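Local coordinates for protein (tenascin) (Gallus gallus, PDB 1QR4) that forms a two-domain fibronectin type III segment of an extracellular matrix protein, probably acts in adhesion and probably binds heparin, at residues M51-D56 against I73-E78; K99-S104 against V162-V167; V113-P118 against Y125-V130. All coordinates share one frame; numbering follows the deposited sequence.

From the N terminus, contact 1 closes a short loop in the first fibronectin type III domain, where 51-56 and 73-78 meet within one sheet across strand 36-42. Contacts 2 and 3 belong to the second domain, with centres about 39 and 40 Å from that of contact 1. Contact 2 closes a long excursion from 99-104 to 162-167. Within that span, the short connection between 113-118 and 125-130 closes contact 3. Both join the two sheets of the sandwich, strands 101-104 and 111-115 facing 124-131 and 159-168. They touch where I164 packs on W115 and where strands 159-168 and 124-131 pair through probable hydrogen bonds, as from S128 N to N163 O.

Contact 1. Residues M51-D56 against I73-E78; sequences MEIPVD and ISLVAE
E52 and E78 bring their carboxylates together on the outer face of the four-stranded sheet of a fibronectin type III sandwich, OE2 of E52 lying 3.6 Å from OE1 of E78. The two side chains cross at about a right angle, with the carboxylate planes 62° apart. A water bridges them, donating to OE2 of E52 and to OE2 of E78. On the inner face, I53 and L75 barely meet, their CD1 methyls 4.4 Å apart. Both pairs reach across strand 36-42, which lies between strands 48-53 and 70-78 and is antiparallel to each: M51 bonds to L39, I53 to Y37 and S74 to T40. The same strand supplies a counter-charge. R36 forms a salt bridge through NE to OE2 of E52 and a weaker, long ion pair with E78, which probably eases their repulsion, although E52 is poorly ordered and its exact approach uncertain. E78 also packs on R38 and makes a long, weak ion pair with K83, two residues of the putative heparin-binding site, and its charge could temper the positive potential there. On the inner face, I53 also rests on L39, and L75 on W27 of the facing sheet. One residue before E78, the backbone N of A77 donates a hydrogen bond to OG of S84, another residue of that site.

Contact 2. Residues K99-S104 against V162-V167; sequences KGISFS and VNIISV
I101 drives its CD1 methyl into the notch between V162 and I164. Because the chain is fully extended (chi1 -174°, chi2 175°), CD1 is carried straight to the opposing strand, where CG1 of V162 forms one wall at 3.5 Å. The other wall is CD1 of I164, 3.8 Å from the I101 methyl and nearly as close to its CG1. Beside CG1 of V162, on the same wall, the carbonyl O of that valine also lies against CD1 of I101. V162 is a bump in its turn: its CB sits at the edge of the F103 ring, near the ring plane and 4.0 Å from CZ. V162 CB thus faces the groove between the I101 methyl and the ring edge. These are facing strands of the fibronectin type III sandwich, 101-104 from the three-stranded sheet and 159-168 from the four-stranded one, their short segments 9.1 Å apart at closest approach and running at 129° to each other. Backbone bonds go to sheet neighbours instead, S102 to S114 and N163 to S128. F103 also leans on V113 and, across the sandwich, on L180. I164 also packs on V113 and W115 of the facing sheet and on P98 of a loop, while V162 packs on Y129.

Contact 3. Residues V113-P118 against Y125-V130; sequences VSWTPP and YRVSYV
Y125 opens the contact by presenting one face of its ring to the indole edge of W115. NE1 of W115 stands 3.3 Å above the ring plane, over its centre, with CZ of Y125 among the nearest ring atoms. The pair is edge-to-face but well tilted, the planes 55° apart and the centroid of the five-membered indole ring 4.3 Å from that of the tyrosine. W115 reaches this position with CG between its backbone N and carbonyl carbon (chi1 55°), which turns the indole toward the opposite sheet. At the far end of the tyrosine, the prolines that follow strand 111-115 flank the hydroxyl on one side: CB of P117 is 3.7 Å from OH, and CD of P118 comes to the ring edge, near its plane. P98 touches both aromatic residues. Two positions on, V127 again faces inward and splits its branches. CG2 meets the six-membered part of the indole, 4.0 Å from CZ3, while CG1 makes a looser contact with CG1 of V113. Here the two sheets of the fibronectin type III sandwich are joined through their hydrophobic core, in which W115 also packs on V142 and I164. No hydrogen bond crosses between the segments; the W115 backbone pairs with T147, just before strand 148-151, and that of Y125 with V142, so neither bond crosses between the sheets. The interface therefore depends on shape and aromatic contact in a largely apolar setting; the indole N-H points well off the line to the tyrosine ring centre, so any N-H to pi attraction is at most weak and bent.

Contact 1. Residues M51-D56 against I73-E78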
ATOM      1  N   MET A  51      12.416  -6.431 -16.748  1.00 43.18           N
ATOM      2  CA  MET A  51      13.465  -5.523 -16.332  1.00 50.63           C
ATOM      3  C   MET A  51      14.724  -6.354 -16.171  1.00 48.71           C
ATOM      4  O   MET A  51      14.663  -7.541 -15.870  1.00 47.38           O
ATOM      5  CB  MET A  51      13.119  -4.839 -15.000  1.00 41.29           C
ATOM      6  CG  MET A  51      12.176  -3.650 -15.133  1.00 66.42           C
ATOM      7  SD  MET A  51      12.082  -2.631 -13.650  1.00 71.16           S
ATOM      8  CE  MET A  51      13.525  -1.623 -13.846  1.00 43.98           C
ATOM      9  N   GLU A  52      15.856  -5.742 -16.474  1.00 56.40           N
ATOM     10  CA  GLU A  52      17.138  -6.400 -16.324  1.00 56.20           C
ATOM     11  C   GLU A  52      17.815  -5.758 -15.121  1.00 52.37           C
ATOM     12  O   GLU A  52      17.823  -4.543 -14.971  1.00 60.67           O
ATOM     13  CB  GLU A  52      17.983  -6.247 -17.587  1.00 68.37           C
ATOM     14  CG  GLU A  52      17.350  -6.867 -18.826  1.00 87.48           C
ATOM     15  CD  GLU A  52      18.343  -7.058 -19.961  1.00 99.94           C
ATOM     16  OE1 GLU A  52      18.909  -6.053 -20.451  1.00100.00           O
ATOM     17  OE2 GLU A  52      18.560  -8.223 -20.362  1.00 99.86           O
ATOM     18  N   ILE A  53      18.359  -6.590 -14.247  1.00 52.74           N
ATOM     19  CA  ILE A  53      19.004  -6.117 -13.041  1.00 35.11           C
ATOM     20  C   ILE A  53      20.494  -6.459 -13.076  1.00 43.30           C
ATOM     21  O   ILE A  53      20.879  -7.557 -13.472  1.00 43.87           O
ATOM     22  CB  ILE A  53      18.270  -6.715 -11.821  1.00 38.88           C
ATOM     23  CG1 ILE A  53      16.778  -6.346 -11.922  1.00 28.27           C
ATOM     24  CG2 ILE A  53      18.878  -6.215 -10.505  1.00 43.37           C
ATOM     25  CD1 ILE A  53      15.887  -6.984 -10.900  1.00 28.04           C
ATOM     26  N   PRO A  54      21.354  -5.488 -12.712  1.00 51.45           N
ATOM     27  CA  PRO A  54      22.816  -5.600 -12.679  1.00 37.75           C
ATOM     28  C   PRO A  54      23.278  -6.782 -11.848  1.00 33.76           C
ATOM     29  O   PRO A  54      22.708  -7.052 -10.798  1.00 31.83           O
ATOM     30  CB  PRO A  54      23.234  -4.307 -11.989  1.00 44.27           C
ATOM     31  CG  PRO A  54      22.154  -3.362 -12.331  1.00 51.52           C
ATOM     32  CD  PRO A  54      20.927  -4.190 -12.161  1.00 46.28           C
ATOM     33  N   VAL A  55      24.349  -7.437 -12.280  1.00 31.92           N
ATOM     34  CA  VAL A  55      24.886  -8.581 -11.555  1.00 25.90           C
ATOM     35  C   VAL A  55      25.263  -8.277 -10.110  1.00 32.82           C
ATOM     36  O   VAL A  55      25.324  -9.176  -9.274  1.00 43.35           O
ATOM     37  CB  VAL A  55      26.123  -9.148 -12.250  1.00 25.54           C
ATOM     38  CG1 VAL A  55      25.705 -10.000 -13.399  1.00 35.52           C
ATOM     39  CG2 VAL A  55      26.996  -8.030 -12.745  1.00 43.68           C
ATOM     40  N   ASP A  56      25.489  -7.007  -9.809  1.00 27.35           N
ATOM     41  CA  ASP A  56      25.886  -6.597  -8.469  1.00 10.89           C
ATOM     42  C   ASP A  56      24.754  -6.333  -7.476  1.00 22.01           C
ATOM     43  O   ASP A  56      25.004  -5.892  -6.353  1.00 38.68           O
ATOM     44  CB  ASP A  56      26.802  -5.374  -8.566  1.00 58.18           C
ATOM     45  CG  ASP A  56      26.255  -4.300  -9.513  1.00 91.47           C
ATOM     46  OD1 ASP A  56      26.508  -4.428 -10.737  1.00 99.06           O
ATOM     47  OD2 ASP A  56      25.574  -3.344  -9.044  1.00 81.38           O
ATOM     48  N   ILE A  73       5.877 -12.855  -9.002  1.00 23.89           N
ATOM     49  CA  ILE A  73       7.200 -12.345  -9.325  1.00 20.06           C
ATOM     50  C   ILE A  73       8.180 -13.486  -9.521  1.00 25.32           C
ATOM     51  O   ILE A  73       8.255 -14.396  -8.699  1.00 27.51           O
ATOM     52  CB  ILE A  73       7.743 -11.399  -8.206  1.00 25.74           C
ATOM     53  CG1 ILE A  73       6.775 -10.236  -7.981  1.00 28.03           C
ATOM     54  CG2 ILE A  73       9.100 -10.807  -8.618  1.00 10.68           C
ATOM     55  CD1 ILE A  73       6.986  -9.477  -6.682  1.00 18.84           C
ATOM     56  N   SER A  74       8.922 -13.431 -10.620  1.00 34.19           N
ATOM     57  CA  SER A  74       9.939 -14.430 -10.921  1.00 32.77           C
ATOM     58  C   SER A  74      11.243 -13.808 -11.410  1.00 16.87           C
ATOM     59  O   SER A  74      11.271 -12.925 -12.269  1.00 22.12           O
ATOM     60  CB  SER A  74       9.432 -15.482 -11.919  1.00 37.39           C
ATOM     61  OG  SER A  74       8.981 -14.889 -13.121  1.00 57.34           O
ATOM     62  N   LEU A  75      12.327 -14.290 -10.830  1.00 25.47           N
ATOM     63  CA  LEU A  75      13.658 -13.826 -11.152  1.00 24.47           C
ATOM     64  C   LEU A  75      14.441 -14.976 -11.760  1.00 32.68           C
ATOM     65  O   LEU A  75      14.296 -16.128 -11.349  1.00 29.62           O
ATOM     66  CB  LEU A  75      14.354 -13.358  -9.880  1.00 18.03           C
ATOM     67  CG  LEU A  75      15.693 -12.688 -10.093  1.00  7.22           C
ATOM     68  CD1 LEU A  75      15.497 -11.380 -10.823  1.00 12.69           C
ATOM     69  CD2 LEU A  75      16.309 -12.465  -8.765  1.00 29.19           C
ATOM     70  N   VAL A  76      15.307 -14.644 -12.705  1.00 32.54           N
ATOM     71  CA  VAL A  76      16.118 -15.629 -13.389  1.00 37.34           C
ATOM     72  C   VAL A  76      17.475 -15.046 -13.769  1.00 33.61           C
ATOM     73  O   VAL A  76      17.575 -13.878 -14.144  1.00 33.51           O
ATOM     74  CB  VAL A  76      15.397 -16.124 -14.665  1.00 31.82           C
ATOM     75  CG1 VAL A  76      14.952 -14.954 -15.509  1.00 32.37           C
ATOM     76  CG2 VAL A  76      16.305 -17.019 -15.475  1.00 39.42           C
ATOM     77  N   ALA A  77      18.521 -15.862 -13.649  1.00 35.07           N
ATOM     78  CA  ALA A  77      19.868 -15.446 -14.013  1.00 25.33           C
ATOM     79  C   ALA A  77      20.149 -15.807 -15.486  1.00 36.34           C
ATOM     80  O   ALA A  77      20.060 -16.969 -15.877  1.00 59.42           O
ATOM     81  CB  ALA A  77      20.897 -16.106 -13.073  1.00 19.76           C
ATOM     82  N   GLU A  78      20.389 -14.792 -16.312  1.00 41.32           N
ATOM     83  CA  GLU A  78      20.686 -14.989 -17.723  1.00 39.87           C
ATOM     84  C   GLU A  78      22.200 -15.121 -17.825  1.00 57.84           C
ATOM     85  O   GLU A  78      22.930 -14.147 -17.616  1.00 52.01           O
ATOM     86  CB  GLU A  78      20.198 -13.802 -18.561  1.00 25.19           C
ATOM     87  CG  GLU A  78      18.679 -13.580 -18.533  1.00 25.60           C
ATOM     88  CD  GLU A  78      18.192 -12.487 -19.505  1.00 42.82           C
ATOM     89  OE1 GLU A  78      19.025 -11.836 -20.176  1.00 52.23           O
ATOM     90  OE2 GLU A  78      16.964 -12.279 -19.612  1.00 44.63           O
TER
HETATM   91  O   HOH W   1      15.715  -9.588 -20.745  1.00 78.56           O

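Contact 2. Residues K99-S104 against V162-V167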
ATOM      1  N   LYS A  99      -7.451   9.722  -0.787  1.00 44.61           N
ATOM      2  CA  LYS A  99      -6.601  10.816  -1.261  1.00 57.64           C
ATOM      3  C   LYS A  99      -6.644  12.192  -0.582  1.00 52.99           C
ATOM      4  O   LYS A  99      -5.619  12.875  -0.512  1.00 49.41           O
ATOM      5  CB  LYS A  99      -6.739  10.958  -2.781  1.00 63.61           C
ATOM      6  CG  LYS A  99      -6.243   9.747  -3.567  1.00 65.01           C
ATOM      7  CD  LYS A  99      -4.788   9.399  -3.213  1.00 77.15           C
ATOM      8  CE  LYS A  99      -3.797  10.483  -3.663  1.00 87.22           C
ATOM      9  NZ  LYS A  99      -3.732  10.645  -5.157  1.00100.00           N
ATOM     10  N   GLY A 100      -7.797  12.602  -0.064  1.00 50.69           N
ATOM     11  CA  GLY A 100      -7.845  13.906   0.568  1.00 59.62           C
ATOM     12  C   GLY A 100      -8.879  14.086   1.653  1.00 63.76           C
ATOM     13  O   GLY A 100     -10.081  13.921   1.430  1.00 76.49           O
ATOM     14  N   ILE A 101      -8.421  14.449   2.840  1.00 54.33           N
ATOM     15  CA  ILE A 101      -9.350  14.657   3.930  1.00 46.97           C
ATOM     16  C   ILE A 101      -9.802  16.119   3.929  1.00 56.25           C
ATOM     17  O   ILE A 101      -8.990  17.033   3.748  1.00 64.45           O
ATOM     18  CB  ILE A 101      -8.720  14.248   5.272  1.00 28.45           C
ATOM     19  CG1 ILE A 101      -9.750  14.331   6.391  1.00 27.87           C
ATOM     20  CG2 ILE A 101      -7.485  15.077   5.559  1.00 51.04           C
ATOM     21  CD1 ILE A 101      -9.225  13.836   7.723  1.00 48.28           C
ATOM     22  N   SER A 102     -11.108  16.333   4.034  1.00 53.95           N
ATOM     23  CA  SER A 102     -11.654  17.680   4.054  1.00 48.17           C
ATOM     24  C   SER A 102     -12.707  17.797   5.140  1.00 51.55           C
ATOM     25  O   SER A 102     -13.337  16.811   5.530  1.00 47.84           O
ATOM     26  CB  SER A 102     -12.243  18.050   2.694  1.00 54.00           C
ATOM     27  OG  SER A 102     -13.368  17.253   2.385  1.00 76.93           O
ATOM     28  N   PHE A 103     -12.861  19.007   5.659  1.00 58.01           N
ATOM     29  CA  PHE A 103     -13.830  19.270   6.708  1.00 52.10           C
ATOM     30  C   PHE A 103     -14.833  20.327   6.262  1.00 69.09           C
ATOM     31  O   PHE A 103     -14.503  21.227   5.472  1.00 72.37           O
ATOM     32  CB  PHE A 103     -13.109  19.713   7.970  1.00 40.72           C
ATOM     33  CG  PHE A 103     -12.113  18.732   8.445  1.00 40.37           C
ATOM     34  CD1 PHE A 103     -12.522  17.496   8.922  1.00 42.88           C
ATOM     35  CD2 PHE A 103     -10.757  19.019   8.392  1.00 45.23           C
ATOM     36  CE1 PHE A 103     -11.592  16.552   9.344  1.00 36.03           C
ATOM     37  CE2 PHE A 103      -9.815  18.081   8.807  1.00 52.46           C
ATOM     38  CZ  PHE A 103     -10.236  16.842   9.286  1.00 31.03           C
ATOM     39  N   SER A 104     -16.066  20.179   6.742  1.00 62.30           N
ATOM     40  CA  SER A 104     -17.155  21.098   6.426  1.00 66.84           C
ATOM     41  C   SER A 104     -18.238  21.000   7.500  1.00 63.19           C
ATOM     42  O   SER A 104     -18.160  20.150   8.394  1.00 58.63           O
ATOM     43  CB  SER A 104     -17.763  20.771   5.059  1.00 70.88           C
ATOM     44  OG  SER A 104     -18.558  19.599   5.120  1.00 81.55           O
ATOM     45  N   VAL A 162      -7.481  13.851  12.937  1.00 24.67           N
ATOM     46  CA  VAL A 162      -8.397  12.926  12.279  1.00 30.64           C
ATOM     47  C   VAL A 162      -7.748  12.115  11.195  1.00 30.52           C
ATOM     48  O   VAL A 162      -7.404  12.640  10.147  1.00 39.22           O
ATOM     49  CB  VAL A 162      -9.602  13.657  11.643  1.00 41.63           C
ATOM     50  CG1 VAL A 162     -10.465  12.683  10.835  1.00 24.61           C
ATOM     51  CG2 VAL A 162     -10.432  14.323  12.724  1.00 42.45           C
ATOM     52  N   ASN A 163      -7.709  10.807  11.431  1.00 37.23           N
ATOM     53  CA  ASN A 163      -7.120   9.833  10.524  1.00 27.55           C
ATOM     54  C   ASN A 163      -8.196   8.997   9.855  1.00 23.07           C
ATOM     55  O   ASN A 163      -9.216   8.666  10.460  1.00 26.17           O
ATOM     56  CB  ASN A 163      -6.204   8.903  11.305  1.00 16.42           C
ATOM     57  CG  ASN A 163      -5.213   9.657  12.182  1.00 36.24           C
ATOM     58  OD1 ASN A 163      -5.335   9.672  13.408  1.00 42.41           O
ATOM     59  ND2 ASN A 163      -4.213  10.269  11.557  1.00 38.94           N
ATOM     60  N   ILE A 164      -7.958   8.658   8.599  1.00 31.66           N
ATOM     61  CA  ILE A 164      -8.877   7.831   7.826  1.00 35.95           C
ATOM     62  C   ILE A 164      -8.054   6.727   7.159  1.00 34.48           C
ATOM     63  O   ILE A 164      -6.990   6.991   6.583  1.00 34.98           O
ATOM     64  CB  ILE A 164      -9.616   8.655   6.768  1.00 32.64           C
ATOM     65  CG1 ILE A 164     -10.412   9.768   7.460  1.00 46.61           C
ATOM     66  CG2 ILE A 164     -10.548   7.756   5.956  1.00 17.65           C
ATOM     67  CD1 ILE A 164     -11.100  10.723   6.504  1.00 46.51           C
ATOM     68  N   ILE A 165      -8.531   5.488   7.271  1.00 34.30           N
ATOM     69  CA  ILE A 165      -7.834   4.330   6.712  1.00 26.53           C
ATOM     70  C   ILE A 165      -8.782   3.491   5.887  1.00 28.78           C
ATOM     71  O   ILE A 165      -9.942   3.344   6.260  1.00 33.36           O
ATOM     72  CB  ILE A 165      -7.302   3.447   7.855  1.00 18.35           C
ATOM     73  CG1 ILE A 165      -6.086   4.093   8.499  1.00 34.00           C
ATOM     74  CG2 ILE A 165      -6.949   2.067   7.369  1.00 41.92           C
ATOM     75  CD1 ILE A 165      -5.596   3.370   9.733  1.00 48.33           C
ATOM     76  N   SER A 166      -8.298   2.963   4.762  1.00 24.93           N
ATOM     77  CA  SER A 166      -9.109   2.082   3.907  1.00 23.92           C
ATOM     78  C   SER A 166      -8.940   0.649   4.399  1.00 28.91           C
ATOM     79  O   SER A 166      -7.849   0.259   4.844  1.00 37.45           O
ATOM     80  CB  SER A 166      -8.637   2.109   2.462  1.00 19.11           C
ATOM     81  OG  SER A 166      -8.682   3.407   1.934  1.00 42.09           O
ATOM     82  N   VAL A 167     -10.001  -0.144   4.284  1.00 32.20           N
ATOM     83  CA  VAL A 167      -9.959  -1.536   4.708  1.00 38.94           C
ATOM     84  C   VAL A 167     -10.595  -2.449   3.663  1.00 43.38           C
ATOM     85  O   VAL A 167     -11.663  -2.161   3.128  1.00 46.74           O
ATOM     86  CB  VAL A 167     -10.682  -1.747   6.060  1.00 31.26           C
ATOM     87  CG1 VAL A 167     -10.531  -3.194   6.512  1.00 57.48           C
ATOM     88  CG2 VAL A 167     -10.121  -0.828   7.111  1.00 35.45           C
TER

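Contact 3. Residues V113-P118 against Y125-V130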
ATOM      1  N   VAL A 113     -16.735  15.180   8.050  1.00 50.33           N
ATOM      2  CA  VAL A 113     -15.449  14.846   7.449  1.00 34.70           C
ATOM      3  C   VAL A 113     -15.741  14.057   6.179  1.00 33.07           C
ATOM      4  O   VAL A 113     -16.624  13.203   6.155  1.00 38.17           O
ATOM      5  CB  VAL A 113     -14.548  14.053   8.420  1.00 36.28           C
ATOM      6  CG1 VAL A 113     -15.304  12.908   9.039  1.00 28.76           C
ATOM      7  CG2 VAL A 113     -13.312  13.565   7.698  1.00 38.38           C
ATOM      8  N   SER A 114     -15.048  14.406   5.105  1.00 30.69           N
ATOM      9  CA  SER A 114     -15.234  13.753   3.818  1.00 34.61           C
ATOM     10  C   SER A 114     -13.865  13.377   3.236  1.00 37.29           C
ATOM     11  O   SER A 114     -12.839  13.921   3.654  1.00 39.85           O
ATOM     12  CB  SER A 114     -15.977  14.702   2.885  1.00 28.44           C
ATOM     13  OG  SER A 114     -16.033  14.195   1.570  1.00 56.23           O
ATOM     14  N   TRP A 115     -13.839  12.421   2.307  1.00 42.06           N
ATOM     15  CA  TRP A 115     -12.570  11.983   1.696  1.00 42.64           C
ATOM     16  C   TRP A 115     -12.736  11.515   0.275  1.00 27.85           C
ATOM     17  O   TRP A 115     -13.805  11.084  -0.111  1.00 34.85           O
ATOM     18  CB  TRP A 115     -11.943  10.835   2.493  1.00 33.45           C
ATOM     19  CG  TRP A 115     -12.874   9.687   2.654  1.00 37.25           C
ATOM     20  CD1 TRP A 115     -13.043   8.644   1.794  1.00 30.01           C
ATOM     21  CD2 TRP A 115     -13.830   9.505   3.708  1.00 35.36           C
ATOM     22  NE1 TRP A 115     -14.055   7.829   2.238  1.00 38.28           N
ATOM     23  CE2 TRP A 115     -14.556   8.329   3.411  1.00 29.53           C
ATOM     24  CE3 TRP A 115     -14.147  10.223   4.873  1.00 22.68           C
ATOM     25  CZ2 TRP A 115     -15.585   7.851   4.237  1.00 37.99           C
ATOM     26  CZ3 TRP A 115     -15.172   9.746   5.698  1.00 35.04           C
ATOM     27  CH2 TRP A 115     -15.877   8.571   5.372  1.00 34.18           C
ATOM     28  N   THR A 116     -11.672  11.597  -0.508  1.00 43.01           N
ATOM     29  CA  THR A 116     -11.759  11.144  -1.883  1.00 51.88           C
ATOM     30  C   THR A 116     -11.207   9.720  -1.978  1.00 55.34           C
ATOM     31  O   THR A 116     -10.074   9.433  -1.581  1.00 51.68           O
ATOM     32  CB  THR A 116     -11.088  12.118  -2.893  1.00 54.18           C
ATOM     33  OG1 THR A 116      -9.670  11.926  -2.904  1.00 68.02           O
ATOM     34  CG2 THR A 116     -11.414  13.573  -2.522  1.00 60.99           C
ATOM     35  N   PRO A 117     -12.057   8.793  -2.427  1.00 48.67           N
ATOM     36  CA  PRO A 117     -11.811   7.371  -2.614  1.00 56.68           C
ATOM     37  C   PRO A 117     -10.670   7.057  -3.550  1.00 62.14           C
ATOM     38  O   PRO A 117     -10.467   7.734  -4.562  1.00 68.06           O
ATOM     39  CB  PRO A 117     -13.125   6.886  -3.208  1.00 52.23           C
ATOM     40  CG  PRO A 117     -14.116   7.787  -2.587  1.00 61.10           C
ATOM     41  CD  PRO A 117     -13.450   9.108  -2.774  1.00 76.79           C
ATOM     42  N   PRO A 118      -9.915   6.002  -3.221  1.00 56.87           N
ATOM     43  CA  PRO A 118      -8.769   5.519  -3.993  1.00 60.88           C
ATOM     44  C   PRO A 118      -9.230   4.652  -5.179  1.00 74.08           C
ATOM     45  O   PRO A 118     -10.408   4.261  -5.259  1.00 65.68           O
ATOM     46  CB  PRO A 118      -8.016   4.681  -2.964  1.00 47.07           C
ATOM     47  CG  PRO A 118      -9.142   4.075  -2.166  1.00 26.24           C
ATOM     48  CD  PRO A 118     -10.054   5.257  -1.954  1.00 26.38           C
ATOM     49  N   TYR A 125     -13.947   1.967   5.693  1.00 44.39           N
ATOM     50  CA  TYR A 125     -12.967   2.990   6.071  1.00 27.35           C
ATOM     51  C   TYR A 125     -12.967   3.148   7.586  1.00 30.37           C
ATOM     52  O   TYR A 125     -14.028   3.158   8.201  1.00 41.53           O
ATOM     53  CB  TYR A 125     -13.330   4.349   5.478  1.00 11.91           C
ATOM     54  CG  TYR A 125     -13.341   4.418   3.976  1.00 20.08           C
ATOM     55  CD1 TYR A 125     -12.164   4.616   3.262  1.00 30.28           C
ATOM     56  CD2 TYR A 125     -14.535   4.320   3.263  1.00 33.29           C
ATOM     57  CE1 TYR A 125     -12.173   4.717   1.876  1.00 21.16           C
ATOM     58  CE2 TYR A 125     -14.554   4.415   1.874  1.00 28.49           C
ATOM     59  CZ  TYR A 125     -13.370   4.615   1.193  1.00 34.74           C
ATOM     60  OH  TYR A 125     -13.382   4.722  -0.175  1.00 55.83           O
ATOM     61  N   ARG A 126     -11.792   3.241   8.198  1.00 39.01           N
ATOM     62  CA  ARG A 126     -11.727   3.452   9.642  1.00 44.20           C
ATOM     63  C   ARG A 126     -11.300   4.898   9.936  1.00 44.92           C
ATOM     64  O   ARG A 126     -10.141   5.294   9.723  1.00 46.68           O
ATOM     65  CB  ARG A 126     -10.809   2.436  10.328  1.00 45.96           C
ATOM     66  CG  ARG A 126     -11.583   1.385  11.118  1.00 69.24           C
ATOM     67  CD  ARG A 126     -10.703   0.636  12.121  1.00 88.68           C
ATOM     68  NE  ARG A 126      -9.976  -0.479  11.514  1.00 99.97           N
ATOM     69  CZ  ARG A 126     -10.534  -1.638  11.167  1.00100.00           C
ATOM     70  NH1 ARG A 126     -11.832  -1.844  11.363  1.00 97.29           N
ATOM     71  NH2 ARG A 126      -9.787  -2.598  10.634  1.00 99.92           N
ATOM     72  N   VAL A 127     -12.284   5.695  10.350  1.00 38.07           N
ATOM     73  CA  VAL A 127     -12.097   7.105  10.677  1.00 32.81           C
ATOM     74  C   VAL A 127     -11.871   7.283  12.165  1.00 26.26           C
ATOM     75  O   VAL A 127     -12.802   7.152  12.957  1.00 33.00           O
ATOM     76  CB  VAL A 127     -13.346   7.939  10.297  1.00 23.24           C
ATOM     77  CG1 VAL A 127     -13.091   9.404  10.559  1.00 22.39           C
ATOM     78  CG2 VAL A 127     -13.716   7.718   8.843  1.00 33.73           C
ATOM     79  N   SER A 128     -10.634   7.567  12.549  1.00 27.16           N
ATOM     80  CA  SER A 128     -10.339   7.799  13.957  1.00 29.63           C
ATOM     81  C   SER A 128     -10.168   9.307  14.231  1.00 31.75           C
ATOM     82  O   SER A 128      -9.856  10.081  13.325  1.00 31.90           O
ATOM     83  CB  SER A 128      -9.088   7.027  14.381  1.00 25.54           C
ATOM     84  OG  SER A 128      -7.915   7.580  13.809  1.00 55.86           O
ATOM     85  N   TYR A 129     -10.436   9.732  15.459  1.00 27.66           N
ATOM     86  CA  TYR A 129     -10.273  11.138  15.804  1.00 31.41           C
ATOM     87  C   TYR A 129      -9.973  11.309  17.284  1.00 35.18           C
ATOM     88  O   TYR A 129     -10.575  10.650  18.135  1.00 43.84           O
ATOM     89  CB  TYR A 129     -11.494  11.982  15.381  1.00 30.21           C
ATOM     90  CG  TYR A 129     -12.775  11.673  16.116  1.00 37.30           C
ATOM     91  CD1 TYR A 129     -12.981  12.133  17.421  1.00 35.05           C
ATOM     92  CD2 TYR A 129     -13.761  10.877  15.529  1.00 29.07           C
ATOM     93  CE1 TYR A 129     -14.128  11.802  18.123  1.00 47.94           C
ATOM     94  CE2 TYR A 129     -14.919  10.538  16.228  1.00 36.51           C
ATOM     95  CZ  TYR A 129     -15.091  11.001  17.523  1.00 41.39           C
ATOM     96  OH  TYR A 129     -16.209  10.651  18.235  1.00 54.50           O
ATOM     97  N   VAL A 130      -9.017  12.185  17.581  1.00 35.76           N
ATOM     98  CA  VAL A 130      -8.628  12.445  18.962  1.00 29.84           C
ATOM     99  C   VAL A 130      -8.052  13.863  19.078  1.00 43.93           C
ATOM    100  O   VAL A 130      -7.496  14.397  18.107  1.00 47.91           O
ATOM    101  CB  VAL A 130      -7.580  11.393  19.436  1.00 22.75           C
ATOM    102  CG1 VAL A 130      -6.196  11.699  18.855  1.00 30.35           C
ATOM    103  CG2 VAL A 130      -7.550  11.287  20.963  1.00 31.21           C
TER